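Local coordinates for protein alpha-1,2-mannosyltransferase (Ktr4), putative (Neosartorya fumigata, PDB 7BOP) that belongs to the GT-A clan of glycosyltransferases as a putative fungal mannosyltransferase, and binds GDP and a manganese ion, at residues 102-107 with 126-131; 68-73 with 185-190; 78-83 with 115-120. One frame throughout, in Å; residues are numbered along the deposited sequence.

Contact 1: residues 102-107 with 126-131; sequences WIFFND and CYYEQV. With GDP (guanosine-5'-diphosphate), chain H.
Gln-130 stretches its extended side chain to Asp-107, placing NE2 2.9 Å from Asp-107 O; the acceptor lies near the amide plane, while the donor stands above the carbonyl plane. Val-131 N bonds to Asn-106 O, and one water donates to both Asp-107 O and Val-131 O. Asn-106 and Asp-107 accept from the guanine of GDP: Asn-106 OD1 takes a hydrogen bond from GDP N2 at 2.8 Å, and also one from Lys-108 N, while Asp-107 OD1 takes one from GDP N1 at 2.9 Å and a longer one from N2, this single carboxylate oxygen serving both donors. Behind them, strands 102-106 and 126-130 run parallel in register, with Phe-104 bonded through N to Tyr-127 O and through O to Glu-129 N. Phe-104 CD2 lies 3.6 Å from Tyr-128 CE1; the rings point the same way, 21° from parallel, but barely overlap. Cys-126 SG meets the Phe-104 ring edge at CE2. On the opposite face Glu-129 lays CB 3.7 Å from Phe-105 CD1 and CG against Ile-103 CG2. The strands belong to a beta-alpha-beta unit: helix 112-119 covers the Phe-104 and Tyr-128 face, where Tyr-128 OH bonds Thr-118 OG1, and strand 69-74 flanks strand 102-106.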
loop_
_atom_site.group_PDB
_atom_site.type_symbol
_atom_site.label_atom_id
_atom_site.label_comp_id
_atom_site.label_asym_id
_atom_site.label_seq_id
_atom_site.Cartn_x
_atom_site.Cartn_y
_atom_site.Cartn_z
ATOM N N TRP A 102 -6.072 9.849 -13.620
ATOM C CA TRP A 102 -4.846 9.082 -13.411
ATOM C C TRP A 102 -3.649 10.025 -13.443
ATOM O O TRP A 102 -3.518 10.841 -14.376
ATOM C CB TRP A 102 -4.644 8.038 -14.501
ATOM C CG TRP A 102 -5.580 6.894 -14.513
ATOM C CD1 TRP A 102 -6.834 6.862 -15.061
ATOM C CD2 TRP A 102 -5.328 5.579 -14.004
ATOM N NE1 TRP A 102 -7.377 5.614 -14.913
ATOM C CE2 TRP A 102 -6.476 4.805 -14.267
ATOM C CE3 TRP A 102 -4.249 4.984 -13.340
ATOM C CZ2 TRP A 102 -6.579 3.458 -13.889
ATOM C CZ3 TRP A 102 -4.346 3.646 -12.967
ATOM C CH2 TRP A 102 -5.503 2.900 -13.240
ATOM N N ILE A 103 -2.779 9.918 -12.435
ATOM C CA ILE A 103 -1.518 10.647 -12.404
ATOM C C ILE A 103 -0.375 9.633 -12.336
ATOM O O ILE A 103 -0.229 8.893 -11.345
ATOM C CB ILE A 103 -1.453 11.648 -11.232
ATOM C CG1 ILE A 103 -2.709 12.524 -11.205
ATOM C CG2 ILE A 103 -0.225 12.536 -11.353
ATOM C CD1 ILE A 103 -2.785 13.493 -10.053
ATOM N N PHE A 104 0.428 9.601 -13.402
ATOM C CA PHE A 104 1.572 8.708 -13.511
ATOM C C PHE A 104 2.858 9.430 -13.130
ATOM O O PHE A 104 3.051 10.603 -13.487
ATOM C CB PHE A 104 1.660 8.148 -14.927
ATOM C CG PHE A 104 0.418 7.424 -15.353
ATOM C CD1 PHE A 104 0.141 6.156 -14.861
ATOM C CD2 PHE A 104 -0.491 8.013 -16.230
ATOM C CE1 PHE A 104 -1.009 5.485 -15.228
ATOM C CE2 PHE A 104 -1.644 7.341 -16.610
ATOM C CZ PHE A 104 -1.904 6.070 -16.116
ATOM N N PHE A 105 3.716 8.733 -12.385
ATOM C CA PHE A 105 5.000 9.260 -11.918
ATOM C C PHE A 105 6.138 8.385 -12.391
ATOM O O PHE A 105 6.008 7.165 -12.469
ATOM C CB PHE A 105 5.027 9.330 -10.395
ATOM C CG PHE A 105 4.041 10.306 -9.823
ATOM C CD1 PHE A 105 4.396 11.640 -9.642
ATOM C CD2 PHE A 105 2.764 9.900 -9.470
ATOM C CE1 PHE A 105 3.493 12.541 -9.107
ATOM C CE2 PHE A 105 1.853 10.804 -8.942
ATOM C CZ PHE A 105 2.219 12.124 -8.751
ATOM N N ASN A 106 7.270 9.018 -12.689
ATOM C CA ASN A 106 8.452 8.310 -13.155
ATOM C C ASN A 106 9.668 9.206 -12.913
ATOM O O ASN A 106 9.579 10.428 -13.034
ATOM C CB ASN A 106 8.268 7.935 -14.638
ATOM C CG ASN A 106 9.358 7.019 -15.178
ATOM O OD1 ASN A 106 10.315 6.679 -14.485
ATOM N ND2 ASN A 106 9.213 6.621 -16.437
ATOM N N ASP A 107 10.775 8.609 -12.484
ATOM C CA ASP A 107 12.037 9.340 -12.322
ATOM C C ASP A 107 12.580 9.833 -13.681
ATOM O O ASP A 107 13.257 10.849 -13.741
ATOM C CB ASP A 107 13.089 8.494 -11.591
ATOM C CG ASP A 107 13.395 7.187 -12.296
ATOM O OD1 ASP A 107 12.457 6.401 -12.535
ATOM O OD2 ASP A 107 14.575 6.937 -12.600
ATOM N N CYS A 126 -5.609 12.069 -17.903
ATOM C CA CYS A 126 -4.344 11.480 -17.497
ATOM C C CYS A 126 -3.287 12.560 -17.398
ATOM O O CYS A 126 -3.214 13.425 -18.266
ATOM C CB CYS A 126 -3.872 10.456 -18.517
ATOM S SG CYS A 126 -4.838 8.945 -18.537
ATOM N N TYR A 127 -2.455 12.483 -16.364
ATOM C CA TYR A 127 -1.330 13.390 -16.169
ATOM C C TYR A 127 -0.040 12.591 -16.053
ATOM O O TYR A 127 -0.034 11.442 -15.566
ATOM C CB TYR A 127 -1.541 14.247 -14.925
ATOM C CG TYR A 127 -2.820 15.046 -14.984
ATOM C CD1 TYR A 127 -2.844 16.338 -15.534
ATOM C CD2 TYR A 127 -4.014 14.510 -14.513
ATOM C CE1 TYR A 127 -4.026 17.068 -15.589
ATOM C CE2 TYR A 127 -5.199 15.229 -14.574
ATOM C CZ TYR A 127 -5.199 16.504 -15.114
ATOM O OH TYR A 127 -6.381 17.197 -15.163
ATOM N N TYR A 128 1.050 13.208 -16.507
ATOM C CA TYR A 128 2.337 12.540 -16.669
ATOM C C TYR A 128 3.390 13.385 -15.990
ATOM O O TYR A 128 3.699 14.478 -16.454
ATOM C CB TYR A 128 2.630 12.340 -18.157
ATOM C CG TYR A 128 1.521 11.574 -18.828
ATOM C CD1 TYR A 128 1.475 10.178 -18.765
ATOM C CD2 TYR A 128 0.478 12.242 -19.479
ATOM C CE1 TYR A 128 0.433 9.469 -19.347
ATOM C CE2 TYR A 128 -0.570 11.542 -20.064
ATOM C CZ TYR A 128 -0.588 10.155 -20.000
ATOM O OH TYR A 128 -1.613 9.455 -20.584
ATOM N N GLU A 129 3.899 12.895 -14.859
ATOM C CA GLU A 129 4.766 13.680 -13.987
ATOM C C GLU A 129 6.118 13.015 -13.828
ATOM O O GLU A 129 6.230 11.778 -13.841
ATOM C CB GLU A 129 4.135 13.838 -12.606
ATOM C CG GLU A 129 2.783 14.523 -12.605
ATOM C CD GLU A 129 2.844 15.988 -12.982
ATOM O OE1 GLU A 129 3.892 16.633 -12.798
ATOM O OE2 GLU A 129 1.808 16.500 -13.432
ATOM N N GLN A 130 7.146 13.840 -13.673
ATOM C CA GLN A 130 8.477 13.348 -13.393
ATOM C C GLN A 130 8.782 13.596 -11.934
ATOM O O GLN A 130 8.428 14.645 -11.393
ATOM C CB GLN A 130 9.519 14.028 -14.275
ATOM C CG GLN A 130 10.834 13.270 -14.311
ATOM C CD GLN A 130 11.834 13.858 -15.288
ATOM O OE1 GLN A 130 11.641 14.956 -15.793
ATOM N NE2 GLN A 130 12.915 13.125 -15.550
ATOM N N VAL A 131 9.442 12.633 -11.300
ATOM C CA VAL A 131 9.876 12.798 -9.917
ATOM C C VAL A 131 11.097 13.723 -9.912
ATOM O O VAL A 131 12.040 13.457 -10.629
ATOM C CB VAL A 131 10.262 11.444 -9.280
ATOM C CG1 VAL A 131 10.808 11.654 -7.870
ATOM C CG2 VAL A 131 9.052 10.507 -9.262
HETATM P PB GDP H . 7.473 -5.175 -6.063
HETATM O O1B GDP H . 8.030 -6.404 -6.721
HETATM O O2B GDP H . 5.976 -4.937 -6.331
HETATM O O3B GDP H . 7.862 -4.970 -4.612
HETATM O O3A GDP H . 8.292 -4.012 -6.851
HETATM P PA GDP H . 7.886 -3.365 -8.283
HETATM O O1A GDP H . 8.995 -3.598 -9.280
HETATM O O2A GDP H . 6.426 -3.760 -8.601
HETATM O "O5'" GDP H . 7.996 -1.824 -7.834
HETATM C "C5'" GDP H . 6.990 -1.216 -7.023
HETATM C "C4'" GDP H . 6.339 -0.059 -7.777
HETATM O "O4'" GDP H . 7.326 0.942 -8.044
HETATM C "C3'" GDP H . 5.780 -0.432 -9.143
HETATM O "O3'" GDP H . 4.657 0.428 -9.396
HETATM C "C2'" GDP H . 6.926 -0.172 -10.108
HETATM O "O2'" GDP H . 6.464 0.150 -11.419
HETATM C "C1'" GDP H . 7.626 1.008 -9.440
HETATM N N9 GDP H . 9.100 1.112 -9.564
HETATM C C8 GDP H . 10.068 0.349 -8.982
HETATM N N7 GDP H . 11.295 0.820 -9.307
HETATM C C5 GDP H . 11.125 1.900 -10.094
HETATM C C6 GDP H . 11.991 2.875 -10.791
HETATM O O6 GDP H . 13.224 2.761 -10.698
HETATM N N1 GDP H . 11.417 3.866 -11.507
HETATM C C2 GDP H . 10.069 3.997 -11.599
HETATM N N2 GDP H . 9.524 5.001 -12.333
HETATM N N3 GDP H . 9.219 3.130 -10.994
HETATM C C4 GDP H . 9.681 2.096 -10.246
HETATM O O HOH W 1 14.269 12.255 -11.588
#

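Contact 2: residues 68-73 with 185-190; sequences NAALIS and KNYKYY
Ala-69 pairs with Tyr-189 and Ala-70 with Tyr-190 as short parallel bridges, although the touching parts of the two segments diverge by 52° overall. Asn-68 O takes two backbone donors, Lys-188 N at 2.9 Å and, weakly, Tyr-189 N at 3.3 Å. Two residues on, Ala-70 N donates to Tyr-189 O across 3.2 Å.

The side chain of Asn-68 extends this grip. A chi1 of 56° sets CG between the backbone N and the carbonyl carbon; ND2 then donates to Asn-186 O at 3.0 Å, the acceptor lying close to the amide plane. An amide suits this place because it can give an N-H to a carbonyl that precedes the paired residues. Tyr-187 sets its ring beside the first strand: CE2 comes 3.5 Å from Ala-69 O, which lies at the ring edge, and also touches Ala-70 CB. Each alanine methyl serves its own face, Ala-70 CB meeting the Tyr-187 ring and Ala-69 CB meeting Tyr-189 CB at 3.7 Å, and their small size suits such close approach. On the face of Ala-70 and Tyr-190, Ile-72 CD1 rests 3.6 Å from Tyr-190 CD2. The polar ends look elsewhere, Tyr-190 OH bonding Glu-284 and Lys-188 NZ forming a salt bridge with Asp-289.

Strand 69-74 thus runs between 102-106 and 189-192, an arrangement in keeping with the central parallel strands of the Rossmann-like GT-A fold. Strand 189-192 leads directly toward Glu-194, a residue of the manganese site and the GDP pocket.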
loop_
_atom_site.group_PDB
_atom_site.type_symbol
_atom_site.label_atom_id
_atom_site.label_comp_id
_atom_site.label_asym_id
_atom_site.label_seq_id
_atom_site.Cartn_x
_atom_site.Cartn_y
_atom_site.Cartn_z
ATOM N N ASN A 68 -11.446 15.698 -4.301
ATOM C CA ASN A 68 -10.074 15.964 -4.756
ATOM C C ASN A 68 -9.157 14.749 -4.513
ATOM O O ASN A 68 -8.379 14.691 -3.547
ATOM C CB ASN A 68 -9.495 17.259 -4.178
ATOM C CG ASN A 68 -9.512 17.310 -2.668
ATOM O OD1 ASN A 68 -10.372 16.715 -2.020
ATOM N ND2 ASN A 68 -8.565 18.048 -2.093
ATOM N N ALA A 69 -9.265 13.797 -5.429
ATOM C CA ALA A 69 -8.566 12.520 -5.336
ATOM C C ALA A 69 -8.097 12.082 -6.714
ATOM O O ALA A 69 -8.636 12.532 -7.733
ATOM C CB ALA A 69 -9.479 11.472 -4.713
ATOM N N ALA A 70 -7.077 11.228 -6.744
ATOM C CA ALA A 70 -6.533 10.716 -7.983
ATOM C C ALA A 70 -6.090 9.266 -7.836
ATOM O O ALA A 70 -5.704 8.826 -6.752
ATOM C CB ALA A 70 -5.356 11.563 -8.426
ATOM N N LEU A 71 -6.159 8.544 -8.946
ATOM C CA LEU A 71 -5.472 7.275 -9.107
ATOM C C LEU A 71 -4.035 7.638 -9.429
ATOM O O LEU A 71 -3.807 8.484 -10.308
ATOM C CB LEU A 71 -6.088 6.485 -10.267
ATOM C CG LEU A 71 -7.578 6.167 -10.092
ATOM C CD1 LEU A 71 -8.213 5.735 -11.401
ATOM C CD2 LEU A 71 -7.793 5.124 -9.003
ATOM N N ILE A 72 -3.070 7.045 -8.716
ATOM C CA ILE A 72 -1.651 7.357 -8.933
ATOM C C ILE A 72 -0.835 6.101 -9.142
ATOM O O ILE A 72 -1.188 5.018 -8.640
ATOM C CB ILE A 72 -1.025 8.227 -7.810
ATOM C CG1 ILE A 72 -0.872 7.463 -6.485
ATOM C CG2 ILE A 72 -1.835 9.510 -7.604
ATOM C CD1 ILE A 72 -0.130 8.259 -5.431
ATOM N N SER A 73 0.253 6.235 -9.890
ATOM C CA SER A 73 1.112 5.091 -10.160
ATOM C C SER A 73 2.532 5.540 -10.459
ATOM O O SER A 73 2.745 6.353 -11.361
ATOM C CB SER A 73 0.551 4.254 -11.311
ATOM O OG SER A 73 1.298 3.062 -11.506
ATOM N N LYS A 185 -0.414 18.581 -4.810
ATOM C CA LYS A 185 -0.629 19.621 -3.796
ATOM C C LYS A 185 -2.109 19.889 -3.488
ATOM O O LYS A 185 -2.482 20.041 -2.324
ATOM C CB LYS A 185 0.053 20.929 -4.217
ATOM C CG LYS A 185 0.120 21.968 -3.111
ATOM C CD LYS A 185 0.501 23.333 -3.656
ATOM C CE LYS A 185 0.448 24.405 -2.573
ATOM N NZ LYS A 185 0.150 25.742 -3.162
ATOM N N ASN A 186 -2.952 19.943 -4.515
ATOM C CA ASN A 186 -4.382 20.211 -4.304
ATOM C C ASN A 186 -5.256 18.963 -4.113
ATOM O O ASN A 186 -6.476 19.071 -4.045
ATOM C CB ASN A 186 -4.917 21.089 -5.442
ATOM C CG ASN A 186 -4.195 22.429 -5.520
ATOM O OD1 ASN A 186 -3.904 23.052 -4.495
ATOM N ND2 ASN A 186 -3.884 22.865 -6.734
ATOM N N TYR A 187 -4.627 17.795 -3.977
ATOM C CA TYR A 187 -5.328 16.536 -3.740
ATOM C C TYR A 187 -5.234 16.145 -2.279
ATOM O O TYR A 187 -4.239 16.434 -1.628
ATOM C CB TYR A 187 -4.716 15.444 -4.616
ATOM C CG TYR A 187 -5.029 15.633 -6.072
ATOM C CD1 TYR A 187 -4.238 16.448 -6.885
ATOM C CD2 TYR A 187 -6.135 15.020 -6.642
ATOM C CE1 TYR A 187 -4.540 16.629 -8.233
ATOM C CE2 TYR A 187 -6.446 15.191 -7.981
ATOM C CZ TYR A 187 -5.648 15.998 -8.768
ATOM O OH TYR A 187 -5.972 16.147 -10.091
ATOM N N LYS A 188 -6.283 15.508 -1.772
ATOM C CA LYS A 188 -6.313 14.969 -0.422
ATOM C C LYS A 188 -6.242 13.427 -0.391
ATOM O O LYS A 188 -5.690 12.886 0.559
ATOM C CB LYS A 188 -7.563 15.442 0.305
ATOM C CG LYS A 188 -7.646 15.011 1.764
ATOM C CD LYS A 188 -8.777 15.723 2.492
ATOM C CE LYS A 188 -8.920 15.257 3.930
ATOM N NZ LYS A 188 -7.685 15.512 4.703
ATOM N N TYR A 189 -6.814 12.736 -1.385
ATOM C CA TYR A 189 -6.828 11.263 -1.393
ATOM C C TYR A 189 -6.157 10.701 -2.617
ATOM O O TYR A 189 -6.173 11.308 -3.687
ATOM C CB TYR A 189 -8.257 10.717 -1.272
ATOM C CG TYR A 189 -8.941 11.158 0.000
ATOM C CD1 TYR A 189 -8.795 10.437 1.180
ATOM C CD2 TYR A 189 -9.715 12.315 0.030
ATOM C CE1 TYR A 189 -9.406 10.850 2.359
ATOM C CE2 TYR A 189 -10.329 12.739 1.200
ATOM C CZ TYR A 189 -10.174 12.008 2.362
ATOM O OH TYR A 189 -10.780 12.431 3.525
ATOM N N TYR A 190 -5.556 9.528 -2.454
ATOM C CA TYR A 190 -4.927 8.831 -3.553
ATOM C C TYR A 190 -5.299 7.360 -3.495
ATOM O O TYR A 190 -5.584 6.823 -2.413
ATOM C CB TYR A 190 -3.404 9.009 -3.509
ATOM C CG TYR A 190 -2.730 8.219 -2.395
ATOM C CD1 TYR A 190 -2.720 8.698 -1.092
ATOM C CD2 TYR A 190 -2.114 6.989 -2.652
ATOM C CE1 TYR A 190 -2.123 7.978 -0.066
ATOM C CE2 TYR A 190 -1.503 6.264 -1.630
ATOM C CZ TYR A 190 -1.521 6.763 -0.341
ATOM O OH TYR A 190 -0.939 6.065 0.690
#

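Contact 3: residues 78-83 with 115-120; sequences EELEDL and KKRTQA. With GDP (guanosine-5'-diphosphate), chain H.
Leu-80, Leu-83 and Thr-118 join two helices of the Rossmann-like, nucleotide-binding part of the GT-A fold: the first turn of helix 80-98 and residues 115-119 of helix 112-119. These helices pack on the sheet face that carries Phe-104, which touches both Leu-83 and Thr-118. The nearest pair of CA atoms, those of Leu-80 and Thr-118, is 8.1 Å apart, near enough for modest side chains to meet.

The apolar centre is made by methyl groups. Thr-118 CG2 lies 3.9 Å from Leu-80 CD1 and 3.8 Å from Leu-83 CD2, and so receives both leucines. A threonine serves two purposes here: with OG1 between the backbone N and the carbonyl carbon (chi1 53°), the hydroxyl bonds to Phe-114 O in its own helix and to Tyr-128 OH, while the methyl faces the leucines. The other branch of Leu-80, CD2, touches the aliphatic start of Arg-117, 4.1 Å from CG.

Beyond this patch, at the outer edge, the Arg-117 chain bends at CD and NE (chi2 -72°, chi3 -48°), and the guanidinium meets Glu-81. NH1 donates to Glu-81 OE1 at 2.9 Å in a nearly straight salt bridge. The oxygen lies in the guanidinium plane, but the donor comes from above the carboxylate plane, and NH2 stays 3.5 Å from OE2.

Just before helix 80-98, Glu-79 occupies the N-cap position and turns to the nucleotide. Arg-76 NH2 forms a salt bridge with OE2, which would help to hold the carboxylate, and Glu-79 OE1 accepts a hydrogen bond from GDP O2' at 2.6 Å.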
loop_
_atom_site.group_PDB
_atom_site.type_symbol
_atom_site.label_atom_id
_atom_site.label_comp_id
_atom_site.label_asym_id
_atom_site.label_seq_id
_atom_site.Cartn_x
_atom_site.Cartn_y
_atom_site.Cartn_z
ATOM N N GLU A 78 8.892 0.827 -19.607
ATOM C CA GLU A 78 9.023 -0.582 -19.990
ATOM C C GLU A 78 7.908 -1.482 -19.411
ATOM O O GLU A 78 7.726 -2.614 -19.871
ATOM C CB GLU A 78 10.400 -1.113 -19.567
ATOM C CG GLU A 78 11.579 -0.482 -20.316
ATOM C CD GLU A 78 11.912 0.969 -19.920
ATOM O OE1 GLU A 78 11.442 1.471 -18.861
ATOM O OE2 GLU A 78 12.654 1.621 -20.694
ATOM N N GLU A 79 7.170 -0.975 -18.414
ATOM C CA GLU A 79 6.045 -1.703 -17.806
ATOM C C GLU A 79 4.691 -1.345 -18.423
ATOM O O GLU A 79 3.647 -1.736 -17.899
ATOM C CB GLU A 79 6.024 -1.448 -16.287
ATOM C CG GLU A 79 7.291 -1.921 -15.588
ATOM C CD GLU A 79 7.384 -1.483 -14.138
ATOM O OE1 GLU A 79 7.180 -0.287 -13.831
ATOM O OE2 GLU A 79 7.709 -2.340 -13.302
ATOM N N LEU A 80 4.705 -0.652 -19.564
ATOM C CA LEU A 80 3.492 -0.158 -20.194
ATOM C C LEU A 80 2.435 -1.232 -20.422
ATOM O O LEU A 80 1.278 -1.043 -20.045
ATOM C CB LEU A 80 3.831 0.542 -21.523
ATOM C CG LEU A 80 2.675 1.102 -22.348
ATOM C CD1 LEU A 80 1.804 2.041 -21.529
ATOM C CD2 LEU A 80 3.233 1.809 -23.576
ATOM N N GLU A 81 2.810 -2.351 -21.032
ATOM C CA GLU A 81 1.817 -3.399 -21.319
ATOM C C GLU A 81 1.143 -3.930 -20.041
ATOM O O GLU A 81 -0.072 -4.125 -20.010
ATOM C CB GLU A 81 2.428 -4.557 -22.124
ATOM C CG GLU A 81 2.851 -4.198 -23.548
ATOM C CD GLU A 81 1.709 -3.729 -24.442
ATOM O OE1 GLU A 81 2.004 -3.056 -25.454
ATOM O OE2 GLU A 81 0.520 -4.017 -24.150
ATOM N N ASP A 82 1.932 -4.146 -18.996
ATOM C CA ASP A 82 1.384 -4.590 -17.707
ATOM C C ASP A 82 0.529 -3.503 -17.047
ATOM O O ASP A 82 -0.486 -3.817 -16.422
ATOM C CB ASP A 82 2.504 -5.033 -16.766
ATOM C CG ASP A 82 3.145 -6.356 -17.190
ATOM O OD1 ASP A 82 2.512 -7.148 -17.905
ATOM O OD2 ASP A 82 4.286 -6.614 -16.777
ATOM N N LEU A 83 0.934 -2.239 -17.183
ATOM C CA LEU A 83 0.112 -1.121 -16.710
ATOM C C LEU A 83 -1.247 -1.101 -17.415
ATOM O O LEU A 83 -2.293 -0.982 -16.767
ATOM C CB LEU A 83 0.837 0.223 -16.895
ATOM C CG LEU A 83 0.060 1.476 -16.456
ATOM C CD1 LEU A 83 -0.208 1.469 -14.956
ATOM C CD2 LEU A 83 0.809 2.732 -16.844
ATOM N N LYS A 115 2.099 7.765 -23.153
ATOM C CA LYS A 115 1.007 8.726 -22.995
ATOM C C LYS A 115 -0.211 8.367 -23.841
ATOM O O LYS A 115 -1.340 8.446 -23.357
ATOM C CB LYS A 115 1.466 10.145 -23.327
ATOM C CG LYS A 115 2.504 10.689 -22.370
ATOM C CD LYS A 115 3.107 11.981 -22.884
ATOM C CE LYS A 115 4.253 12.414 -21.998
ATOM N NZ LYS A 115 4.809 13.711 -22.452
ATOM N N LYS A 116 0.016 7.969 -25.090
ATOM C CA LYS A 116 -1.081 7.638 -26.005
ATOM C C LYS A 116 -1.828 6.376 -25.562
ATOM O O LYS A 116 -3.056 6.355 -25.524
ATOM C CB LYS A 116 -0.556 7.467 -27.443
ATOM C CG LYS A 116 -1.552 6.877 -28.440
ATOM C CD LYS A 116 -0.957 6.766 -29.843
ATOM C CE LYS A 116 -0.984 8.093 -30.592
ATOM N NZ LYS A 116 -2.369 8.546 -30.921
ATOM N N ARG A 117 -1.073 5.329 -25.246
ATOM C CA ARG A 117 -1.652 4.048 -24.861
ATOM C C ARG A 117 -2.439 4.137 -23.541
ATOM O O ARG A 117 -3.509 3.559 -23.431
ATOM C CB ARG A 117 -0.560 2.985 -24.754
ATOM C CG ARG A 117 0.100 2.619 -26.080
ATOM C CD ARG A 117 -0.806 1.804 -26.972
ATOM N NE ARG A 117 -1.439 0.689 -26.269
ATOM C CZ ARG A 117 -0.830 -0.437 -25.897
ATOM N NH1 ARG A 117 0.469 -0.646 -26.132
ATOM N NH2 ARG A 117 -1.536 -1.368 -25.264
ATOM N N THR A 118 -1.913 4.870 -22.559
ATOM C CA THR A 118 -2.596 5.034 -21.266
ATOM C C THR A 118 -3.889 5.855 -21.367
ATOM O O THR A 118 -4.937 5.430 -20.871
ATOM C CB THR A 118 -1.663 5.630 -20.185
ATOM O OG1 THR A 118 -1.050 6.843 -20.649
ATOM C CG2 THR A 118 -0.584 4.628 -19.807
ATOM N N GLN A 119 -3.835 7.006 -22.037
ATOM C CA GLN A 119 -5.028 7.851 -22.216
ATOM C C GLN A 119 -6.127 7.140 -23.018
ATOM O O GLN A 119 -7.308 7.378 -22.787
ATOM C CB GLN A 119 -4.649 9.209 -22.849
ATOM C CG GLN A 119 -5.785 10.219 -22.977
ATOM C CD GLN A 119 -6.375 10.660 -21.643
ATOM O OE1 GLN A 119 -5.853 11.559 -20.992
ATOM N NE2 GLN A 119 -7.491 10.046 -21.249
ATOM N N ALA A 120 -5.740 6.232 -23.916
ATOM C CA ALA A 120 -6.690 5.405 -24.669
ATOM C C ALA A 120 -7.527 4.434 -23.817
ATOM O O ALA A 120 -8.572 3.974 -24.264
ATOM C CB ALA A 120 -5.955 4.631 -25.763
HETATM P PB GDP H . 7.473 -5.175 -6.063
HETATM O O1B GDP H . 8.030 -6.404 -6.721
HETATM O O2B GDP H . 5.976 -4.937 -6.331
HETATM O O3B GDP H . 7.862 -4.970 -4.612
HETATM O O3A GDP H . 8.292 -4.012 -6.851
HETATM P PA GDP H . 7.886 -3.365 -8.283
HETATM O O1A GDP H . 8.995 -3.598 -9.280
HETATM O O2A GDP H . 6.426 -3.760 -8.601
HETATM O "O5'" GDP H . 7.996 -1.824 -7.834
HETATM C "C5'" GDP H . 6.990 -1.216 -7.023
HETATM C "C4'" GDP H . 6.339 -0.059 -7.777
HETATM O "O4'" GDP H . 7.326 0.942 -8.044
HETATM C "C3'" GDP H . 5.780 -0.432 -9.143
HETATM O "O3'" GDP H . 4.657 0.428 -9.396
HETATM C "C2'" GDP H . 6.926 -0.172 -10.108
HETATM O "O2'" GDP H . 6.464 0.150 -11.419
HETATM C "C1'" GDP H . 7.626 1.008 -9.440
HETATM N N9 GDP H . 9.100 1.112 -9.564
HETATM C C8 GDP H . 10.068 0.349 -8.982
HETATM N N7 GDP H . 11.295 0.820 -9.307
HETATM C C5 GDP H . 11.125 1.900 -10.094
HETATM C C6 GDP H . 11.991 2.875 -10.791
HETATM O O6 GDP H . 13.224 2.761 -10.698
HETATM N N1 GDP H . 11.417 3.866 -11.507
HETATM C C2 GDP H . 10.069 3.997 -11.599
HETATM N N2 GDP H . 9.524 5.001 -12.333
HETATM N N3 GDP H . 9.219 3.130 -10.994
HETATM C C4 GDP H . 9.681 2.096 -10.246
#

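In the fold
From the N terminus the chain first enters residues 68-73, whose partner 185-190 comes more than a hundred residues later, so contact 2 closes the longest loop and encloses the other two contacts. Within that loop the chain passes 78-83, then 102-107, then 115-120 and 126-131. Contact 3 closes between the first and third of these and contact 1 between the second and fourth, so the two cross. Contacts 1 and 2 share one sheet, since strands 69-74 and 102-106 are neighbours joined by backbone hydrogen bonds. Contact 3 ties together two helices, 80-98 and 112-119, on one face of that sheet, and contacts 1 and 3 both reach GDP.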